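Local coordinates for protein beta-galactosidase (Bacteroides thetaiotaomicron, PDB 5MUJ) that probably acts as an arabinofuranosidase in the breakdown of the plant pectin rhamnogalacturonan II, binding a glycan of side chain B of that pectin in its pocket, at residues Q36-V41 and N301-S306; M74-Y79 and W103-R108; M224-G229 and W253-G258. One frame throughout, in Å; residues are numbered along the deposited sequence.

Contact 1 of 3, residues Q36-V41 and N301-S306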
loop_
_atom_site.group_PDB
_atom_site.type_symbol
_atom_site.label_atom_id
_atom_site.label_comp_id
_atom_site.label_asym_id
_atom_site.label_seq_id
_atom_site.Cartn_x
_atom_site.Cartn_y
_atom_site.Cartn_z
ATOM N N GLN A 36 -7.084 22.727 -4.382
ATOM C CA GLN A 36 -7.907 22.548 -3.177
ATOM C C GLN A 36 -7.649 21.189 -2.510
ATOM O O GLN A 36 -7.594 21.108 -1.294
ATOM C CB GLN A 36 -9.390 22.674 -3.496
ATOM C CG GLN A 36 -9.827 24.075 -3.911
ATOM C CD GLN A 36 -11.228 24.120 -4.501
ATOM O OE1 GLN A 36 -11.917 23.101 -4.594
ATOM N NE2 GLN A 36 -11.657 25.315 -4.909
ATOM N N ILE A 37 -7.546 20.125 -3.305
ATOM C CA ILE A 37 -7.245 18.769 -2.784
ATOM C C ILE A 37 -5.876 18.758 -2.100
ATOM O O ILE A 37 -5.751 18.256 -0.983
ATOM C CB ILE A 37 -7.309 17.684 -3.892
ATOM C CG1 ILE A 37 -8.765 17.516 -4.324
ATOM C CG2 ILE A 37 -6.754 16.352 -3.377
ATOM C CD1 ILE A 37 -8.936 16.794 -5.647
ATOM N N TYR A 38 -4.868 19.360 -2.736
ATOM C CA TYR A 38 -3.542 19.488 -2.107
ATOM C C TYR A 38 -3.623 20.150 -0.704
ATOM O O TYR A 38 -3.060 19.647 0.252
ATOM C CB TYR A 38 -2.542 20.236 -3.027
ATOM C CG TYR A 38 -1.213 20.551 -2.355
ATOM C CD1 TYR A 38 -0.193 19.623 -2.281
ATOM C CD2 TYR A 38 -0.989 21.806 -1.799
ATOM C CE1 TYR A 38 1.019 19.924 -1.656
ATOM C CE2 TYR A 38 0.208 22.113 -1.185
ATOM C CZ TYR A 38 1.200 21.188 -1.105
ATOM O OH TYR A 38 2.385 21.468 -0.497
ATOM N N GLU A 39 -4.319 21.273 -0.609
ATOM C CA GLU A 39 -4.413 22.005 0.650
ATOM C C GLU A 39 -5.136 21.138 1.677
ATOM O O GLU A 39 -4.772 21.133 2.839
ATOM C CB GLU A 39 -5.145 23.305 0.412
ATOM C CG GLU A 39 -4.397 24.328 -0.415
ATOM C CD GLU A 39 -2.966 24.648 0.017
ATOM O OE1 GLU A 39 -2.628 24.596 1.224
ATOM O OE2 GLU A 39 -2.162 25.027 -0.859
ATOM N N GLU A 40 -6.140 20.384 1.242
ATOM C CA GLU A 40 -6.889 19.477 2.132
ATOM C C GLU A 40 -6.060 18.299 2.666
ATOM O O GLU A 40 -6.253 17.879 3.806
ATOM C CB GLU A 40 -8.146 18.971 1.397
ATOM C CG GLU A 40 -9.077 18.031 2.169
ATOM C CD GLU A 40 -9.758 18.661 3.378
ATOM O OE1 GLU A 40 -9.823 19.908 3.470
ATOM O OE2 GLU A 40 -10.258 17.872 4.210
ATOM N N VAL A 41 -5.167 17.735 1.835
ATOM C CA VAL A 41 -4.458 16.488 2.221
ATOM C C VAL A 41 -3.023 16.664 2.711
ATOM O O VAL A 41 -2.413 15.709 3.188
ATOM C CB VAL A 41 -4.490 15.434 1.085
ATOM C CG1 VAL A 41 -5.920 15.235 0.622
ATOM C CG2 VAL A 41 -3.585 15.858 -0.049
ATOM N N ASN A 301 5.920 10.428 -2.187
ATOM C CA ASN A 301 4.470 10.340 -2.321
ATOM C C ASN A 301 3.866 11.615 -2.903
ATOM O O ASN A 301 4.232 12.742 -2.530
ATOM C CB ASN A 301 3.811 10.085 -0.949
ATOM C CG ASN A 301 4.153 8.728 -0.385
ATOM O OD1 ASN A 301 4.443 7.788 -1.099
ATOM N ND2 ASN A 301 4.100 8.613 0.933
ATOM N N THR A 302 2.900 11.425 -3.802
ATOM C CA THR A 302 2.030 12.486 -4.271
ATOM C C THR A 302 0.610 11.942 -4.513
ATOM O O THR A 302 0.251 10.867 -3.976
ATOM C CB THR A 302 2.656 13.284 -5.437
ATOM O OG1 THR A 302 1.821 14.403 -5.767
ATOM C CG2 THR A 302 2.875 12.422 -6.664
ATOM N N PHE A 303 -0.207 12.636 -5.303
ATOM C CA PHE A 303 -1.541 12.137 -5.540
ATOM C C PHE A 303 -2.002 12.471 -6.939
ATOM O O PHE A 303 -1.441 13.341 -7.585
ATOM C CB PHE A 303 -2.534 12.711 -4.536
ATOM C CG PHE A 303 -2.816 14.167 -4.749
ATOM C CD1 PHE A 303 -1.952 15.138 -4.240
ATOM C CD2 PHE A 303 -3.910 14.564 -5.498
ATOM C CE1 PHE A 303 -2.209 16.506 -4.445
ATOM C CE2 PHE A 303 -4.164 15.930 -5.703
ATOM C CZ PHE A 303 -3.313 16.899 -5.176
ATOM N N ALA A 304 -3.050 11.750 -7.322
ATOM C CA ALA A 304 -3.828 12.017 -8.501
ATOM C C ALA A 304 -5.306 12.062 -8.163
ATOM O O ALA A 304 -5.713 11.638 -7.074
ATOM C CB ALA A 304 -3.536 10.936 -9.560
ATOM N N ALA A 305 -6.141 12.552 -9.077
ATOM C CA ALA A 305 -7.579 12.550 -8.837
ATOM C C ALA A 305 -8.364 12.198 -10.113
ATOM O O ALA A 305 -7.830 12.333 -11.220
ATOM C CB ALA A 305 -8.054 13.880 -8.217
ATOM N N SER A 306 -9.583 11.708 -9.924
ATOM C CA SER A 306 -10.416 11.191 -11.028
ATOM C C SER A 306 -11.887 11.223 -10.658
ATOM O O SER A 306 -12.239 11.064 -9.489
ATOM C CB SER A 306 -10.017 9.752 -11.371
ATOM O OG SER A 306 -10.862 9.269 -12.365
#
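The ring of F303 reaches out from strand 301-306 and meets the helical segment 36-41 at two neighbouring residues. Against I37 the touching group is the branch methyl: I37 CG2 lies 3.5 Å from F303 CE2 and 3.9 Å from F303 CZ, so the methyl bears on the far corner of the ring. The other flank of that corner is taken by Y38, whose CB sits 4.0 Å from F303 CE1, while its backbone N is 3.8 Å from F303 CZ. The phenylalanine is met by aliphatic atoms and by helix backbone, and the Y38 ring presents its edge to F303 CE1. Two residues further along the strand, A305 offers a methyl to the same helix residue, with I37 CD1 4.0 Å from A305 CB; A304, between F303 and A305 in sequence, turns its CB away. F303 CG stands between its backbone N and carbonyl carbon (chi1 71°), which raises the ring off the strand toward the helix. I37 holds CG2 anti to its own N and sends CG1 to the other side, so that two branches serve two partners.

The fold is a five-bladed beta-propeller of four-stranded antiparallel sheets. Strand 299-306 is the third in the blade that runs from 270 to 314, and helix 31-41, which precedes the strand closing the ring at 45-51, lies against that blade; the axes of segments 36-41 and 301-306 are 10.2 Å apart at closest, with 134° between their directions. W315 stacks with the rings of both F303 and Y38, and V284 and F286 of strand 282-290 meet I37 and V41. Further out, E40 OE2 forms a salt bridge with K339 NZ and accepts a hydrogen bond from W133 NE1.

Contact 2 of 3, residues M74-Y79 and W103-R108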
loop_
_atom_site.group_PDB
_atom_site.type_symbol
_atom_site.label_atom_id
_atom_site.label_comp_id
_atom_site.label_asym_id
_atom_site.label_seq_id
_atom_site.Cartn_x
_atom_site.Cartn_y
_atom_site.Cartn_z
HETATM N N MSE A 74 -3.325 -1.036 12.782
HETATM C CA MSE A 74 -2.469 -0.952 11.592
HETATM C C MSE A 74 -1.936 -2.320 11.275
HETATM O O MSE A 74 -1.236 -2.922 12.069
HETATM C CB MSE A 74 -1.288 -0.003 11.844
HETATM C CG MSE A 74 -0.450 0.155 10.564
HETATM SE SE MSE A 74 1.325 0.802 11.017
HETATM C CE MSE A 74 0.791 2.505 11.847
ATOM N N THR A 75 -2.227 -2.797 10.063
ATOM C CA THR A 75 -1.474 -3.979 9.553
ATOM C C THR A 75 -0.228 -3.473 8.858
ATOM O O THR A 75 -0.204 -2.362 8.386
ATOM C CB THR A 75 -2.233 -4.939 8.569
ATOM O OG1 THR A 75 -2.781 -4.211 7.450
ATOM C CG2 THR A 75 -3.296 -5.697 9.224
ATOM N N TYR A 76 0.823 -4.273 8.925
ATOM C CA TYR A 76 2.094 -3.977 8.253
ATOM C C TYR A 76 2.862 -5.266 7.911
ATOM O O TYR A 76 2.563 -6.332 8.427
ATOM C CB TYR A 76 2.941 -2.996 9.055
ATOM C CG TYR A 76 3.399 -3.507 10.415
ATOM C CD1 TYR A 76 4.602 -4.197 10.550
ATOM C CD2 TYR A 76 2.645 -3.248 11.583
ATOM C CE1 TYR A 76 5.033 -4.690 11.770
ATOM C CE2 TYR A 76 3.081 -3.726 12.829
ATOM C CZ TYR A 76 4.283 -4.386 12.929
ATOM O OH TYR A 76 4.732 -4.860 14.137
ATOM N N VAL A 77 3.807 -5.153 6.979
ATOM C CA VAL A 77 4.588 -6.306 6.609
ATOM C C VAL A 77 5.986 -6.195 7.231
ATOM O O VAL A 77 6.524 -5.094 7.438
ATOM C CB VAL A 77 4.657 -6.508 5.067
ATOM C CG1 VAL A 77 3.225 -6.570 4.528
ATOM C CG2 VAL A 77 5.509 -5.430 4.379
ATOM N N VAL A 78 6.536 -7.343 7.558
ATOM C CA VAL A 78 7.868 -7.480 8.053
ATOM C C VAL A 78 8.650 -8.408 7.072
ATOM O O VAL A 78 8.200 -9.514 6.710
ATOM C CB VAL A 78 7.881 -8.118 9.453
ATOM C CG1 VAL A 78 9.291 -8.476 9.880
ATOM C CG2 VAL A 78 7.231 -7.184 10.494
ATOM N N TYR A 79 9.822 -7.964 6.686
ATOM C CA TYR A 79 10.812 -8.796 5.964
ATOM C C TYR A 79 11.935 -9.064 6.948
ATOM O O TYR A 79 12.419 -8.110 7.586
ATOM C CB TYR A 79 11.340 -8.058 4.730
ATOM C CG TYR A 79 12.546 -8.730 4.123
ATOM C CD1 TYR A 79 12.413 -9.930 3.418
ATOM C CD2 TYR A 79 13.807 -8.197 4.262
ATOM C CE1 TYR A 79 13.514 -10.572 2.903
ATOM C CE2 TYR A 79 14.919 -8.824 3.721
ATOM C CZ TYR A 79 14.760 -10.021 3.040
ATOM O OH TYR A 79 15.822 -10.677 2.462
ATOM N N TRP A 103 2.031 3.337 18.979
ATOM C CA TRP A 103 1.600 2.022 18.417
ATOM C C TRP A 103 2.182 0.875 19.218
ATOM O O TRP A 103 3.352 0.925 19.640
ATOM C CB TRP A 103 2.011 1.865 16.912
ATOM C CG TRP A 103 1.216 2.782 16.079
ATOM C CD1 TRP A 103 1.529 4.083 15.744
ATOM C CD2 TRP A 103 -0.071 2.528 15.509
ATOM N NE1 TRP A 103 0.496 4.647 15.026
ATOM C CE2 TRP A 103 -0.490 3.709 14.867
ATOM C CE3 TRP A 103 -0.924 1.432 15.511
ATOM C CZ2 TRP A 103 -1.738 3.813 14.277
ATOM C CZ3 TRP A 103 -2.119 1.545 14.916
ATOM C CH2 TRP A 103 -2.518 2.709 14.288
ATOM N N ARG A 104 1.373 -0.162 19.430
ATOM C CA ARG A 104 1.864 -1.381 20.089
ATOM C C ARG A 104 1.592 -2.621 19.227
ATOM O O ARG A 104 0.448 -2.942 18.936
ATOM C CB ARG A 104 1.212 -1.549 21.449
ATOM C CG ARG A 104 1.458 -0.394 22.435
ATOM C CD ARG A 104 0.647 -0.599 23.700
ATOM N NE ARG A 104 -0.786 -0.577 23.396
ATOM C CZ ARG A 104 -1.522 0.532 23.317
ATOM N NH1 ARG A 104 -0.967 1.725 23.540
ATOM N NH2 ARG A 104 -2.807 0.459 22.996
ATOM N N THR A 105 2.657 -3.340 18.900
ATOM C CA THR A 105 2.526 -4.540 18.034
ATOM C C THR A 105 1.921 -5.673 18.801
ATOM O O THR A 105 2.317 -5.921 19.977
ATOM C CB THR A 105 3.868 -4.932 17.469
ATOM O OG1 THR A 105 4.233 -3.886 16.573
ATOM C CG2 THR A 105 3.789 -6.300 16.776
ATOM N N LEU A 106 0.919 -6.316 18.179
ATOM C CA LEU A 106 0.175 -7.392 18.829
ATOM C C LEU A 106 0.624 -8.793 18.435
ATOM O O LEU A 106 0.533 -9.704 19.269
ATOM C CB LEU A 106 -1.319 -7.253 18.563
ATOM C CG LEU A 106 -2.019 -6.008 19.094
ATOM C CD1 LEU A 106 -3.483 -5.914 18.694
ATOM C CD2 LEU A 106 -1.978 -5.957 20.629
ATOM N N GLY A 107 1.092 -8.971 17.194
ATOM C CA GLY A 107 1.465 -10.296 16.674
ATOM C C GLY A 107 1.029 -10.400 15.237
ATOM O O GLY A 107 0.491 -9.447 14.667
ATOM N N ARG A 108 1.267 -11.598 14.698
ATOM C CA ARG A 108 1.001 -11.892 13.285
ATOM C C ARG A 108 -0.466 -12.137 12.942
ATOM O O ARG A 108 -1.232 -12.715 13.743
ATOM C CB ARG A 108 1.816 -13.101 12.826
ATOM C CG ARG A 108 3.331 -12.937 12.870
ATOM C CD ARG A 108 3.956 -14.294 12.791
ATOM N NE ARG A 108 5.395 -14.351 12.907
ATOM C CZ ARG A 108 6.066 -14.534 14.023
ATOM N NH1 ARG A 108 5.448 -14.553 15.215
ATOM N NH2 ARG A 108 7.377 -14.621 13.961
#
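M74 and W103 face each other with their CA atoms 8.5 Å apart, on strands that do not pair directly, since strand 90-97 runs between 71-79 and 104-110. These are the second and fourth strands of one four-stranded antiparallel propeller blade, joined by side chains that reach past the strand between.

The first of the two meetings is a Met-aromatic contact. M74 is a selenomethionine, and its chain crosses the indole at about a right angle. Near the backbone, M74 CB is 3.5 Å from W103 CZ3; the chain then runs extended to selenium and turns at its last torsion (chi3 -61°), which brings the methyl over the ring. M74 CE stands 3.7 Å from the centroid of the six-membered ring and 19° off its normal, a CH-pi contact over the face, whereas SE is farther from the same centroid, at 5.0 Å. W103 NE1 is hydrogen-bonded to the carbonyl O of L100, which restrains the rotation of the indole. Replacing W103 by an alanine would probably leave the M74 methyl without the ring it lies over, free to turn, and the L100 carbonyl without its indole partner. Strand 45-51 of the adjoining blade also takes part: V51 touches M74, Y76 and W103, so the pair lies where two blades meet.

The second meeting is polar. Y76 and T105 bond through their hydroxyls, Y76 OH to T105 OG1 at 2.7 Å, and either could be the donor. The threonine oxygen lies near the plane of the tyrosine ring, at its edge, and the side chains cross at about a right angle. The methyl carbon T105 CG2 also comes close, 3.2 Å from Y76 OH.

Contact 3 of 3, residues M224-G229 and W253-G258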
loop_
_atom_site.group_PDB
_atom_site.type_symbol
_atom_site.label_atom_id
_atom_site.label_comp_id
_atom_site.label_asym_id
_atom_site.label_seq_id
_atom_site.Cartn_x
_atom_site.Cartn_y
_atom_site.Cartn_z
HETATM N N MSE A 224 -10.463 -3.792 -7.697
HETATM C CA MSE A 224 -9.124 -3.923 -7.234
HETATM C C MSE A 224 -8.184 -3.001 -7.937
HETATM O O MSE A 224 -8.180 -2.960 -9.134
HETATM C CB MSE A 224 -8.673 -5.365 -7.401
HETATM C CG MSE A 224 -7.261 -5.452 -6.953
HETATM SE SE MSE A 224 -6.424 -7.202 -7.415
HETATM C CE MSE A 224 -7.626 -8.481 -6.529
ATOM N N PHE A 225 -7.403 -2.215 -7.188
ATOM C CA PHE A 225 -6.386 -1.372 -7.682
ATOM C C PHE A 225 -5.080 -2.071 -7.272
ATOM O O PHE A 225 -4.852 -2.435 -6.186
ATOM C CB PHE A 225 -6.403 0.117 -7.175
ATOM C CG PHE A 225 -7.306 1.021 -7.941
ATOM C CD1 PHE A 225 -8.642 0.935 -7.792
ATOM C CD2 PHE A 225 -6.819 1.923 -8.891
ATOM C CE1 PHE A 225 -9.474 1.718 -8.491
ATOM C CE2 PHE A 225 -7.695 2.715 -9.623
ATOM C CZ PHE A 225 -9.022 2.642 -9.380
ATOM N N TYR A 226 -4.246 -2.374 -8.254
ATOM C CA TYR A 226 -2.979 -3.066 -7.984
ATOM C C TYR A 226 -1.861 -2.629 -8.902
ATOM O O TYR A 226 -2.110 -2.151 -10.019
ATOM C CB TYR A 226 -3.117 -4.602 -8.024
ATOM C CG TYR A 226 -3.379 -5.285 -9.364
ATOM C CD1 TYR A 226 -4.597 -5.130 -10.026
ATOM C CD2 TYR A 226 -2.438 -6.161 -9.885
ATOM C CE1 TYR A 226 -4.858 -5.830 -11.206
ATOM C CE2 TYR A 226 -2.670 -6.817 -11.092
ATOM C CZ TYR A 226 -3.896 -6.643 -11.720
ATOM O OH TYR A 226 -4.208 -7.315 -12.899
ATOM N N ASN A 227 -0.632 -2.725 -8.415
ATOM C CA ASN A 227 0.542 -2.407 -9.226
ATOM C C ASN A 227 1.335 -3.682 -9.519
ATOM O O ASN A 227 1.234 -4.694 -8.844
ATOM C CB ASN A 227 1.404 -1.231 -8.669
ATOM C CG ASN A 227 1.904 -1.456 -7.254
ATOM O OD1 ASN A 227 1.118 -1.379 -6.295
ATOM N ND2 ASN A 227 3.225 -1.620 -7.107
ATOM N N ALA A 228 2.011 -3.670 -10.667
ATOM C CA ALA A 228 2.676 -4.855 -11.183
ATOM C C ALA A 228 3.768 -4.380 -12.119
ATOM O O ALA A 228 3.732 -3.250 -12.528
ATOM C CB ALA A 228 1.674 -5.721 -11.936
ATOM N N GLY A 229 4.735 -5.260 -12.405
ATOM C CA GLY A 229 5.853 -4.973 -13.294
ATOM C C GLY A 229 5.628 -5.583 -14.680
ATOM O O GLY A 229 5.123 -6.658 -14.794
ATOM N N TRP A 253 -12.009 -12.964 -10.892
ATOM C CA TRP A 253 -11.548 -11.631 -11.286
ATOM C C TRP A 253 -11.344 -11.524 -12.794
ATOM O O TRP A 253 -10.918 -12.492 -13.421
ATOM C CB TRP A 253 -10.243 -11.306 -10.549
ATOM C CG TRP A 253 -10.497 -11.179 -9.076
ATOM C CD1 TRP A 253 -10.509 -12.190 -8.156
ATOM C CD2 TRP A 253 -10.857 -9.979 -8.362
ATOM N NE1 TRP A 253 -10.859 -11.690 -6.918
ATOM C CE2 TRP A 253 -11.054 -10.336 -7.015
ATOM C CE3 TRP A 253 -11.011 -8.633 -8.733
ATOM C CZ2 TRP A 253 -11.419 -9.392 -6.029
ATOM C CZ3 TRP A 253 -11.378 -7.696 -7.757
ATOM C CH2 TRP A 253 -11.564 -8.079 -6.418
ATOM N N LYS A 254 -11.716 -10.379 -13.366
ATOM C CA LYS A 254 -11.384 -10.012 -14.750
ATOM C C LYS A 254 -10.552 -8.731 -14.708
ATOM O O LYS A 254 -10.829 -7.853 -13.877
ATOM C CB LYS A 254 -12.641 -9.702 -15.572
ATOM C CG LYS A 254 -13.747 -10.737 -15.584
ATOM C CD LYS A 254 -14.997 -10.097 -16.173
ATOM C CE LYS A 254 -16.085 -11.108 -16.490
ATOM N NZ LYS A 254 -17.414 -10.443 -16.610
ATOM N N ARG A 255 -9.536 -8.627 -15.552
ATOM C CA ARG A 255 -8.800 -7.386 -15.758
ATOM C C ARG A 255 -9.687 -6.347 -16.443
ATOM O O ARG A 255 -10.498 -6.682 -17.333
ATOM C CB ARG A 255 -7.557 -7.590 -16.615
ATOM C CG ARG A 255 -6.338 -8.129 -15.918
ATOM C CD ARG A 255 -6.468 -9.575 -15.556
ATOM N NE ARG A 255 -5.198 -10.045 -15.011
ATOM C CZ ARG A 255 -4.966 -11.247 -14.506
ATOM N NH1 ARG A 255 -5.917 -12.163 -14.468
ATOM N NH2 ARG A 255 -3.731 -11.543 -14.079
ATOM N N TYR A 256 -9.464 -5.090 -16.112
ATOM C CA TYR A 256 -10.061 -3.986 -16.823
ATOM C C TYR A 256 -9.402 -3.934 -18.198
ATOM O O TYR A 256 -8.152 -3.964 -18.308
ATOM C CB TYR A 256 -9.893 -2.666 -16.042
ATOM C CG TYR A 256 -10.368 -1.447 -16.800
ATOM C CD1 TYR A 256 -11.712 -1.285 -17.115
ATOM C CD2 TYR A 256 -9.478 -0.449 -17.187
ATOM C CE1 TYR A 256 -12.163 -0.175 -17.809
ATOM C CE2 TYR A 256 -9.909 0.681 -17.874
ATOM C CZ TYR A 256 -11.246 0.819 -18.182
ATOM O OH TYR A 256 -11.714 1.928 -18.864
ATOM N N PRO A 257 -10.231 -3.918 -19.271
ATOM C CA PRO A 257 -9.630 -3.975 -20.591
ATOM C C PRO A 257 -8.735 -2.802 -20.906
ATOM O O PRO A 257 -7.842 -2.964 -21.714
ATOM C CB PRO A 257 -10.841 -3.947 -21.518
ATOM C CG PRO A 257 -11.869 -4.659 -20.769
ATOM C CD PRO A 257 -11.697 -4.094 -19.372
ATOM N N GLY A 258 -8.977 -1.645 -20.283
ATOM C CA GLY A 258 -8.173 -0.447 -20.504
ATOM C C GLY A 258 -6.925 -0.303 -19.652
ATOM O O GLY A 258 -6.317 0.762 -19.657
#
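M224 and W253 cross at about a right angle, with the selenomethionine methyl CE over one face of the indole. M224 CE sits 3.7 Å from the centroid of the six-membered ring and only 3° off its normal, a CH-pi contact, and SE follows at 5.1 Å, which makes the pair Met-aromatic. Lower on the chain, M224 CB touches W253 CZ3 at 3.6 Å. The indole NE1 is hydrogen-bonded to the carbonyl O of M250.

Y226 and R255 also cross at about a right angle, with ring and guanidinium planes 71° apart. R255 folds at chi2 (72°), which carries its NE to 3.6 Å from Y226 OH, obliquely and too far for a hydrogen bond. What unites them is E201, which takes a hydrogen bond from Y226 OH on OE1 and a salt bridge from R255 NE on OE2. The second strand of this blade continues to G229, which touches the bound glycan.

With D194 and D196 also bridging R255 NH1, the buried positive charge is probably more than offset by the three carboxylates around it, and E201 is shared by the phenol and the guanidinium, one through each carboxylate oxygen.

How the contacts relate
Contacts 2 and 3 are the same design in two blades: each joins the second strand to the fourth, with a selenomethionine over a tryptophan face and a tyrosine beyond it. Their polar halves differ with their place. Contact 2 is only partly buried, and its tyrosine meets an exposed threonine directly, whereas in contact 3, wholly buried, tyrosine and arginine are linked through an outside carboxylate. Contact 1 is buried too, but apolar, and sets a helix on the blade that includes strand 299-306. It spans most of the chain, with the other two lying between its segments. None touch; contacts 1 and 3 come within about 7 Å at their nearest atoms.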